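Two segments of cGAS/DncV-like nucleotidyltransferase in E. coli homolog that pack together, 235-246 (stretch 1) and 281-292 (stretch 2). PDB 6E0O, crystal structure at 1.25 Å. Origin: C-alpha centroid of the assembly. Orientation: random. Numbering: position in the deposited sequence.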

ATOM      1  N   ASN A 235     -12.894 -14.191  16.704  1.00 19.53           N
ATOM      2  CA  ASN A 235     -13.967 -13.241  17.000  1.00 16.39           C
ATOM      3  C   ASN A 235     -13.737 -11.981  16.177  1.00 14.14           C
ATOM      4  O   ASN A 235     -13.075 -11.042  16.623  1.00 14.57           O
ATOM      5  CB  ASN A 235     -14.086 -12.930  18.486  1.00 17.41           C
ATOM      6  CG  ASN A 235     -15.383 -12.230  18.813  1.00 16.18           C
ATOM      7  OD1 ASN A 235     -15.962 -11.555  17.958  1.00 16.25           O
ATOM      8  ND2 ASN A 235     -15.860 -12.397  20.045  1.00 18.56           N
ATOM      9  N   TYR A 236     -14.298 -11.966  14.970  1.00 13.16           N
ATOM     10  CA  TYR A 236     -14.070 -10.845  14.068  1.00 12.29           C
ATOM     11  C   TYR A 236     -14.820  -9.612  14.543  1.00 11.79           C
ATOM     12  O   TYR A 236     -14.296  -8.497  14.460  1.00 12.65           O
ATOM     13  CB  TYR A 236     -14.508 -11.214  12.650  1.00 13.70           C
ATOM     14  CG  TYR A 236     -13.578 -12.168  11.945  1.00 13.24           C
ATOM     15  CD1 TYR A 236     -13.428 -13.473  12.383  1.00 14.39           C
ATOM     16  CD2 TYR A 236     -12.858 -11.764  10.832  1.00 13.39           C
ATOM     17  CE1 TYR A 236     -12.582 -14.347  11.733  1.00 13.87           C
ATOM     18  CE2 TYR A 236     -12.019 -12.633  10.172  1.00 13.84           C
ATOM     19  CZ  TYR A 236     -11.880 -13.918  10.633  1.00 13.92           C
ATOM     20  OH  TYR A 236     -11.047 -14.774   9.969  1.00 17.00           O
ATOM     21  N   THR A 237     -16.051  -9.798  15.032  1.00 12.87           N
ATOM     22  CA  THR A 237     -16.856  -8.663  15.462  1.00 12.90           C
ATOM     23  C   THR A 237     -16.187  -7.944  16.625  1.00 12.60           C
ATOM     24  O   THR A 237     -16.082  -6.713  16.633  1.00 12.89           O
ATOM     25  CB  THR A 237     -18.265  -9.131  15.846  1.00 14.20           C
ATOM     26  OG1 THR A 237     -18.926  -9.698  14.705  1.00 15.82           O
ATOM     27  CG2 THR A 237     -19.090  -7.968  16.360  1.00 17.51           C
ATOM     28  N   GLN A 238     -15.729  -8.698  17.625  1.00 12.32           N
ATOM     29  CA  GLN A 238     -15.126  -8.050  18.784  1.00 11.67           C
ATOM     30  C   GLN A 238     -13.734  -7.514  18.456  1.00 11.88           C
ATOM     31  O   GLN A 238     -13.327  -6.468  18.979  1.00 12.12           O
ATOM     32  CB  GLN A 238     -15.085  -8.991  19.985  1.00 13.73           C
ATOM     33  CG  GLN A 238     -14.834  -8.250  21.284  1.00 15.93           C
ATOM     34  CD  GLN A 238     -16.013  -7.353  21.710  1.00 15.25           C
ATOM     35  OE1 GLN A 238     -17.097  -7.366  21.108  1.00 20.20           O
ATOM     36  NE2 GLN A 238     -15.794  -6.563  22.743  1.00 20.50           N
ATOM     37  N   THR A 239     -12.978  -8.221  17.608  1.00 11.92           N
ATOM     38  CA  THR A 239     -11.671  -7.707  17.208  1.00 11.14           C
ATOM     39  C   THR A 239     -11.818  -6.377  16.487  1.00 11.41           C
ATOM     40  O   THR A 239     -11.081  -5.425  16.758  1.00 11.98           O
ATOM     41  CB  THR A 239     -10.945  -8.714  16.311  1.00 11.71           C
ATOM     42  OG1 THR A 239     -10.617  -9.880  17.066  1.00 12.48           O
ATOM     43  CG2 THR A 239      -9.670  -8.103  15.733  1.00 12.48           C
ATOM     44  N   LEU A 240     -12.767  -6.302  15.550  1.00 11.19           N
ATOM     45  CA  LEU A 240     -12.969  -5.069  14.795  1.00 11.30           C
ATOM     46  C   LEU A 240     -13.411  -3.945  15.716  1.00 11.57           C
ATOM     47  O   LEU A 240     -12.953  -2.808  15.582  1.00 11.83           O
ATOM     48  CB  LEU A 240     -13.983  -5.305  13.678  1.00 12.06           C
ATOM     49  CG  LEU A 240     -14.297  -4.127  12.750  1.00 12.62           C
ATOM     50  CD1 LEU A 240     -13.057  -3.625  12.031  1.00 13.25           C
ATOM     51  CD2 LEU A 240     -15.379  -4.560  11.763  1.00 14.12           C
ATOM     52  N   ARG A 241     -14.279  -4.255  16.683  1.00 11.99           N
ATOM     53  CA  ARG A 241     -14.636  -3.272  17.700  1.00 13.30           C
ATOM     54  C   ARG A 241     -13.396  -2.789  18.440  1.00 11.95           C
ATOM     55  O   ARG A 241     -13.180  -1.580  18.596  1.00 12.56           O
ATOM     56  CB  ARG A 241     -15.630  -3.882  18.687  1.00 13.61           C
ATOM     57  CG  ARG A 241     -16.228  -2.867  19.622  1.00 14.28           C
ATOM     58  CD  ARG A 241     -17.051  -3.542  20.706  1.00 21.56           C
ATOM     59  NE  ARG A 241     -17.949  -2.593  21.357  1.00 26.32           N
ATOM     60  CZ  ARG A 241     -17.607  -1.803  22.364  1.00 29.56           C
ATOM     61  NH1 ARG A 241     -16.375  -1.842  22.856  1.00 34.72           N
ATOM     62  NH2 ARG A 241     -18.508  -0.972  22.874  1.00 27.73           N
ATOM     63  N   ASN A 242     -12.554  -3.726  18.888  1.00 11.94           N
ATOM     64  CA  ASN A 242     -11.344  -3.347  19.609  1.00 11.96           C
ATOM     65  C   ASN A 242     -10.447  -2.450  18.761  1.00 12.16           C
ATOM     66  O   ASN A 242      -9.887  -1.470  19.262  1.00 12.78           O
ATOM     67  CB  ASN A 242     -10.537  -4.588  19.988  1.00 11.69           C
ATOM     68  CG  ASN A 242     -11.152  -5.394  21.094  1.00 12.28           C
ATOM     69  OD1 ASN A 242     -12.104  -4.970  21.751  1.00 13.71           O
ATOM     70  ND2 ASN A 242     -10.590  -6.570  21.327  1.00 13.99           N
ATOM     71  N   VAL A 243     -10.281  -2.791  17.478  1.00 11.16           N
ATOM     72  CA  VAL A 243      -9.413  -2.027  16.584  1.00 10.73           C
ATOM     73  C   VAL A 243      -9.920  -0.602  16.439  1.00 11.03           C
ATOM     74  O   VAL A 243      -9.157   0.365  16.565  1.00 11.27           O
ATOM     75  CB  VAL A 243      -9.322  -2.736  15.219  1.00 11.40           C
ATOM     76  CG1 VAL A 243      -8.754  -1.809  14.150  1.00 11.88           C
ATOM     77  CG2 VAL A 243      -8.454  -3.982  15.325  1.00 12.18           C
ATOM     78  N   ILE A 244     -11.213  -0.451  16.145  1.00 11.02           N
ATOM     79  CA  ILE A 244     -11.767   0.883  15.922  1.00 11.30           C
ATOM     80  C   ILE A 244     -11.670   1.715  17.197  1.00 10.83           C
ATOM     81  O   ILE A 244     -11.240   2.876  17.174  1.00 11.76           O
ATOM     82  CB  ILE A 244     -13.208   0.799  15.385  1.00 12.33           C
ATOM     83  CG1 ILE A 244     -13.216   0.142  14.000  1.00 11.92           C
ATOM     84  CG2 ILE A 244     -13.837   2.178  15.359  1.00 13.44           C
ATOM     85  CD1 ILE A 244     -14.597  -0.211  13.466  1.00 13.33           C
ATOM     86  N   VAL A 245     -12.078   1.135  18.334  1.00 11.41           N
ATOM     87  CA  VAL A 245     -12.044   1.882  19.590  1.00 12.72           C
ATOM     88  C   VAL A 245     -10.615   2.286  19.933  1.00 11.16           C
ATOM     89  O   VAL A 245     -10.358   3.419  20.358  1.00 12.57           O
ATOM     90  CB  VAL A 245     -12.679   1.057  20.725  1.00 14.50           C
ATOM     91  CG1 VAL A 245     -12.438   1.734  22.078  1.00 16.42           C
ATOM     92  CG2 VAL A 245     -14.165   0.867  20.483  1.00 16.80           C
ATOM     93  N   LYS A 246      -9.657   1.372  19.755  1.00 12.09           N
ATOM     94  CA  LYS A 246      -8.278   1.684  20.114  1.00 11.92           C
ATOM     95  C   LYS A 246      -7.726   2.828  19.267  1.00 10.96           C
ATOM     96  O   LYS A 246      -7.115   3.762  19.795  1.00 12.24           O
ATOM     97  CB  LYS A 246      -7.404   0.439  19.981  1.00 11.93           C
ATOM     98  CG  LYS A 246      -5.928   0.666  20.293  1.00 12.99           C
ATOM     99  CD  LYS A 246      -5.685   1.241  21.670  1.00 14.98           C
ATOM    100  CE  LYS A 246      -4.201   1.234  22.027  1.00 18.08           C
ATOM    101  NZ  LYS A 246      -3.891   2.199  23.132  1.00 20.71           N
ATOM    102  N   PHE A 281     -12.276   9.162  10.282  1.00 12.07           N
ATOM    103  CA  PHE A 281     -12.495   7.903   9.576  1.00 10.84           C
ATOM    104  C   PHE A 281     -12.997   6.822  10.533  1.00 11.41           C
ATOM    105  O   PHE A 281     -13.933   6.088  10.215  1.00 12.62           O
ATOM    106  CB  PHE A 281     -11.212   7.483   8.852  1.00 12.42           C
ATOM    107  CG  PHE A 281     -11.335   6.170   8.132  1.00 11.67           C
ATOM    108  CD1 PHE A 281     -12.202   6.028   7.063  1.00 13.17           C
ATOM    109  CD2 PHE A 281     -10.587   5.078   8.526  1.00 13.46           C
ATOM    110  CE1 PHE A 281     -12.323   4.821   6.404  1.00 15.26           C
ATOM    111  CE2 PHE A 281     -10.713   3.870   7.878  1.00 13.14           C
ATOM    112  CZ  PHE A 281     -11.576   3.741   6.814  1.00 14.82           C
ATOM    113  N   MET A 282     -12.380   6.701  11.711  1.00 11.23           N
ATOM    114  CA  MET A 282     -12.847   5.702  12.673  1.00 11.21           C
ATOM    115  C   MET A 282     -14.304   5.944  13.063  1.00 11.32           C
ATOM    116  O   MET A 282     -15.090   5.003  13.196  1.00 12.34           O
ATOM    117  CB  MET A 282     -11.971   5.735  13.930  1.00 12.15           C
ATOM    118  CG  MET A 282     -10.597   5.122  13.785  1.00 13.52           C
ATOM    119  SD  MET A 282     -10.638   3.386  13.303  1.00 13.91           S
ATOM    120  CE  MET A 282     -10.235   3.565  11.591  1.00 15.67           C
ATOM    121  N   GLN A 283     -14.676   7.203  13.284  1.00 11.58           N
ATOM    122  CA  GLN A 283     -16.060   7.514  13.612  1.00 12.84           C
ATOM    123  C   GLN A 283     -16.996   7.077  12.493  1.00 12.62           C
ATOM    124  O   GLN A 283     -18.059   6.498  12.748  1.00 13.17           O
ATOM    125  CB  GLN A 283     -16.185   9.011  13.854  1.00 14.82           C
ATOM    126  CG  GLN A 283     -17.586   9.495  14.028  1.00 18.51           C
ATOM    127  CD  GLN A 283     -17.616  10.965  14.360  1.00 20.17           C
ATOM    128  OE1 GLN A 283     -17.492  11.816  13.481  1.00 25.57           O
ATOM    129  NE2 GLN A 283     -17.762  11.272  15.631  1.00 22.54           N
ATOM    130  N   LYS A 284     -16.636   7.379  11.242  1.00 11.80           N
ATOM    131  CA  LYS A 284     -17.489   6.996  10.123  1.00 12.51           C
ATOM    132  C   LYS A 284     -17.611   5.482  10.024  1.00 12.63           C
ATOM    133  O   LYS A 284     -18.695   4.954   9.739  1.00 12.90           O
ATOM    134  CB  LYS A 284     -16.942   7.570   8.817  1.00 13.60           C
ATOM    135  CG  LYS A 284     -16.985   9.080   8.724  1.00 16.19           C
ATOM    136  CD  LYS A 284     -18.397   9.601   8.651  1.00 20.84           C
ATOM    137  CE  LYS A 284     -18.397  11.065   8.239  1.00 23.80           C
ATOM    138  NZ  LYS A 284     -19.753  11.657   8.318  1.00 30.25           N
ATOM    139  N   CYS A 285     -16.510   4.768  10.264  1.00 12.17           N
ATOM    140  CA  CYS A 285     -16.562   3.311  10.254  1.00 12.36           C
ATOM    141  C   CYS A 285     -17.473   2.800  11.359  1.00 12.34           C
ATOM    142  O   CYS A 285     -18.306   1.916  11.137  1.00 12.98           O
ATOM    143  CB  CYS A 285     -15.160   2.727  10.415  1.00 12.30           C
ATOM    144  SG  CYS A 285     -14.071   2.960   8.994  1.00 13.22           S
ATOM    145  N   TRP A 286     -17.289   3.315  12.575  1.00 12.26           N
ATOM    146  CA  TRP A 286     -18.121   2.898  13.700  1.00 12.18           C
ATOM    147  C   TRP A 286     -19.599   3.084  13.395  1.00 12.27           C
ATOM    148  O   TRP A 286     -20.411   2.179  13.621  1.00 14.30           O
ATOM    149  CB  TRP A 286     -17.724   3.717  14.921  1.00 13.04           C
ATOM    150  CG  TRP A 286     -18.478   3.402  16.163  1.00 12.46           C
ATOM    151  CD1 TRP A 286     -19.595   4.025  16.623  1.00 14.64           C
ATOM    152  CD2 TRP A 286     -18.138   2.408  17.131  1.00 14.69           C
ATOM    153  NE1 TRP A 286     -19.981   3.473  17.820  1.00 17.15           N
ATOM    154  CE2 TRP A 286     -19.100   2.478  18.153  1.00 16.32           C
ATOM    155  CE3 TRP A 286     -17.114   1.463  17.229  1.00 16.31           C
ATOM    156  CZ2 TRP A 286     -19.070   1.641  19.259  1.00 19.33           C
ATOM    157  CZ3 TRP A 286     -17.087   0.630  18.325  1.00 19.70           C
ATOM    158  CH2 TRP A 286     -18.056   0.726  19.327  1.00 20.22           C
ATOM    159  N   ASN A 287     -19.962   4.253  12.870  1.00 13.89           N
ATOM    160  CA  ASN A 287     -21.360   4.539  12.577  1.00 13.49           C
ATOM    161  C   ASN A 287     -21.890   3.639  11.466  1.00 14.70           C
ATOM    162  O   ASN A 287     -23.020   3.141  11.548  1.00 18.46           O
ATOM    163  CB  ASN A 287     -21.511   6.008  12.178  1.00 15.65           C
ATOM    164  CG  ASN A 287     -21.248   6.963  13.322  1.00 18.18           C
ATOM    165  OD1 ASN A 287     -21.203   6.563  14.481  1.00 19.64           O
ATOM    166  ND2 ASN A 287     -21.099   8.244  13.000  1.00 19.06           N
ATOM    167  N   TYR A 288     -21.092   3.426  10.419  1.00 12.80           N
ATOM    168  CA  TYR A 288     -21.518   2.588   9.306  1.00 13.57           C
ATOM    169  C   TYR A 288     -21.736   1.155   9.756  1.00 13.67           C
ATOM    170  O   TYR A 288     -22.700   0.503   9.344  1.00 14.40           O
ATOM    171  CB  TYR A 288     -20.453   2.626   8.215  1.00 14.47           C
ATOM    172  CG  TYR A 288     -20.842   1.870   6.969  1.00 13.26           C
ATOM    173  CD1 TYR A 288     -21.656   2.453   6.017  1.00 14.26           C
ATOM    174  CD2 TYR A 288     -20.388   0.580   6.738  1.00 13.67           C
ATOM    175  CE1 TYR A 288     -22.015   1.785   4.867  1.00 14.94           C
ATOM    176  CE2 TYR A 288     -20.739  -0.102   5.589  1.00 14.91           C
ATOM    177  CZ  TYR A 288     -21.565   0.510   4.659  1.00 14.58           C
ATOM    178  OH  TYR A 288     -21.929  -0.152   3.512  1.00 16.20           O
ATOM    179  N   LEU A 289     -20.830   0.641  10.586  1.00 13.75           N
ATOM    180  CA  LEU A 289     -20.915  -0.734  11.053  1.00 14.28           C
ATOM    181  C   LEU A 289     -22.010  -0.937  12.089  1.00 15.62           C
ATOM    182  O   LEU A 289     -22.509  -2.058  12.225  1.00 16.80           O
ATOM    183  CB  LEU A 289     -19.554  -1.158  11.604  1.00 13.87           C
ATOM    184  CG  LEU A 289     -18.462  -1.238  10.528  1.00 14.31           C
ATOM    185  CD1 LEU A 289     -17.063  -1.245  11.143  1.00 15.41           C
ATOM    186  CD2 LEU A 289     -18.668  -2.449   9.629  1.00 15.88           C
ATOM    187  N   GLY A 290     -22.412   0.111  12.795  1.00 17.02           N
ATOM    188  CA  GLY A 290     -23.523  -0.021  13.708  1.00 19.62           C
ATOM    189  C   GLY A 290     -23.160  -0.595  15.044  1.00 18.76           C
ATOM    190  O   GLY A 290     -24.022  -1.179  15.708  1.00 20.68           O
ATOM    191  N   TYR A 291     -21.900  -0.461  15.450  1.00 20.11           N
ATOM    192  CA  TYR A 291     -21.500  -0.833  16.794  1.00 19.88           C
ATOM    193  C   TYR A 291     -22.220   0.023  17.826  1.00 21.18           C
ATOM    194  O   TYR A 291     -22.524   1.196  17.599  1.00 21.32           O
ATOM    195  CB  TYR A 291     -19.992  -0.654  16.961  1.00 20.08           C
ATOM    196  CG  TYR A 291     -19.200  -1.806  16.411  1.00 18.06           C
ATOM    197  CD1 TYR A 291     -19.173  -3.028  17.073  1.00 17.93           C
ATOM    198  CD2 TYR A 291     -18.494  -1.686  15.226  1.00 17.50           C
ATOM    199  CE1 TYR A 291     -18.466  -4.090  16.578  1.00 16.64           C
ATOM    200  CE2 TYR A 291     -17.765  -2.741  14.736  1.00 18.06           C
ATOM    201  CZ  TYR A 291     -17.747  -3.935  15.423  1.00 16.75           C
ATOM    202  OH  TYR A 291     -17.049  -4.996  14.892  1.00 16.84           O
ATOM    203  N   GLN A 292     -22.478  -0.581  18.976  1.00 24.00           N
ATOM    204  CA  GLN A 292     -23.176   0.075  20.071  1.00 30.99           C
ATOM    205  C   GLN A 292     -22.341   0.015  21.349  1.00 33.81           C
ATOM    206  O   GLN A 292     -21.381  -0.750  21.454  1.00 34.68           O
ATOM    207  CB  GLN A 292     -24.542  -0.592  20.284  1.00 35.41           C
ATOM    208  CG  GLN A 292     -24.502  -2.041  20.783  1.00 41.56           C
ATOM    209  CD  GLN A 292     -24.088  -3.065  19.725  1.00 43.64           C
ATOM    210  OE1 GLN A 292     -23.734  -2.716  18.598  1.00 45.15           O
ATOM    211  NE2 GLN A 292     -24.124  -4.344  20.102  1.00 44.73           N
ATOM    212  OXT GLN A 292     -22.603   0.732  22.316  1.00 37.11           O
TER

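Ile 244 is the centre of this contact. Its CA-to-CB bond points toward the second stretch, and its side chain sits as a knob in a hole formed by Met 282, Cys 285, Trp 286 and Leu 289. These four residues are spaced along helix 281-289 at intervals of three and four, so they line one side of it. The two branches of Ile 244 reach different parts of the hole. CG2 lies 3.8 Å from Trp 286 CE3 and 4.0 Å from Met 282 SD. CD1 lies 3.5 Å from Leu 289 CD1 and 4.3 Å from Cys 285 CB. Ile 244 has more area covered by the other stretch than any other residue here, 112 Å² of its surface.

The backbones are close at this point. The CA atoms of Ile 244 and Met 282 are 5.9 Å apart, although the helix axes come no nearer than 9.7 Å. The helices run roughly antiparallel, with 149° between their directions. Later residues of the second stretch therefore meet earlier residues of the first. One helical turn before Ile 244, Leu 240 continues the apolar packing. Its CD2 is 3.8 Å from Leu 289 CD1 and 4.2 Å from Tyr 291 CE2.

Trp 286 covers the flank of the centre. Its CA-to-CB bond points sideways, but the end of the side chain comes nearer the first helix. Val 245 CG2 packs 3.6 Å from Trp 286 CZ3. Arg 241 CG lies 3.8 Å from the same CZ3 atom, at the edge of the indole ring. Trp 286 CH2 in turn lies over one face of the Arg 241 guanidinium. Both the aliphatic part of Arg 241 and its guanidinium therefore pack against the indole, and the guanidinium also reaches on to the chain terminus.

The chain leaves the second helix at Gly 290. This residue has positive phi, and a side chain at these backbone angles would be jammed against the carbonyl O of Leu 289. After this turn, Tyr 291 points toward the first helix. Arg 241 CA lies over one face of its ring, and Arg 241 CB is 3.5 Å from Tyr 291 CE1. Ile 244 CD1 is 4.2 Å from Tyr 291 CE2, so the ring also borders the apolar centre.

The tyrosine hydroxyl begins the polar edge. Tyr 291 OH donates a short hydrogen bond of 2.6 Å to Thr 237 O. Thr 237 O also accepts the helical bond from Arg 241 N, at 3.0 Å, so it serves two donors. Arg 241 N is itself 3.4 Å from Tyr 291 OH, but the angle is poor and the pair is not hydrogen-bonded.

The outermost link involves the chain terminus. Arg 241 NH2 donates to Gln 292 O, an oxygen of the C-terminal carboxylate, at 3.2 Å. The N-H...acceptor angle of 173° is nearly straight, and the acceptor lies near the guanidinium plane. The other carboxylate oxygen, Gln 292 OXT, is 4.5 Å from Arg 241 NH2.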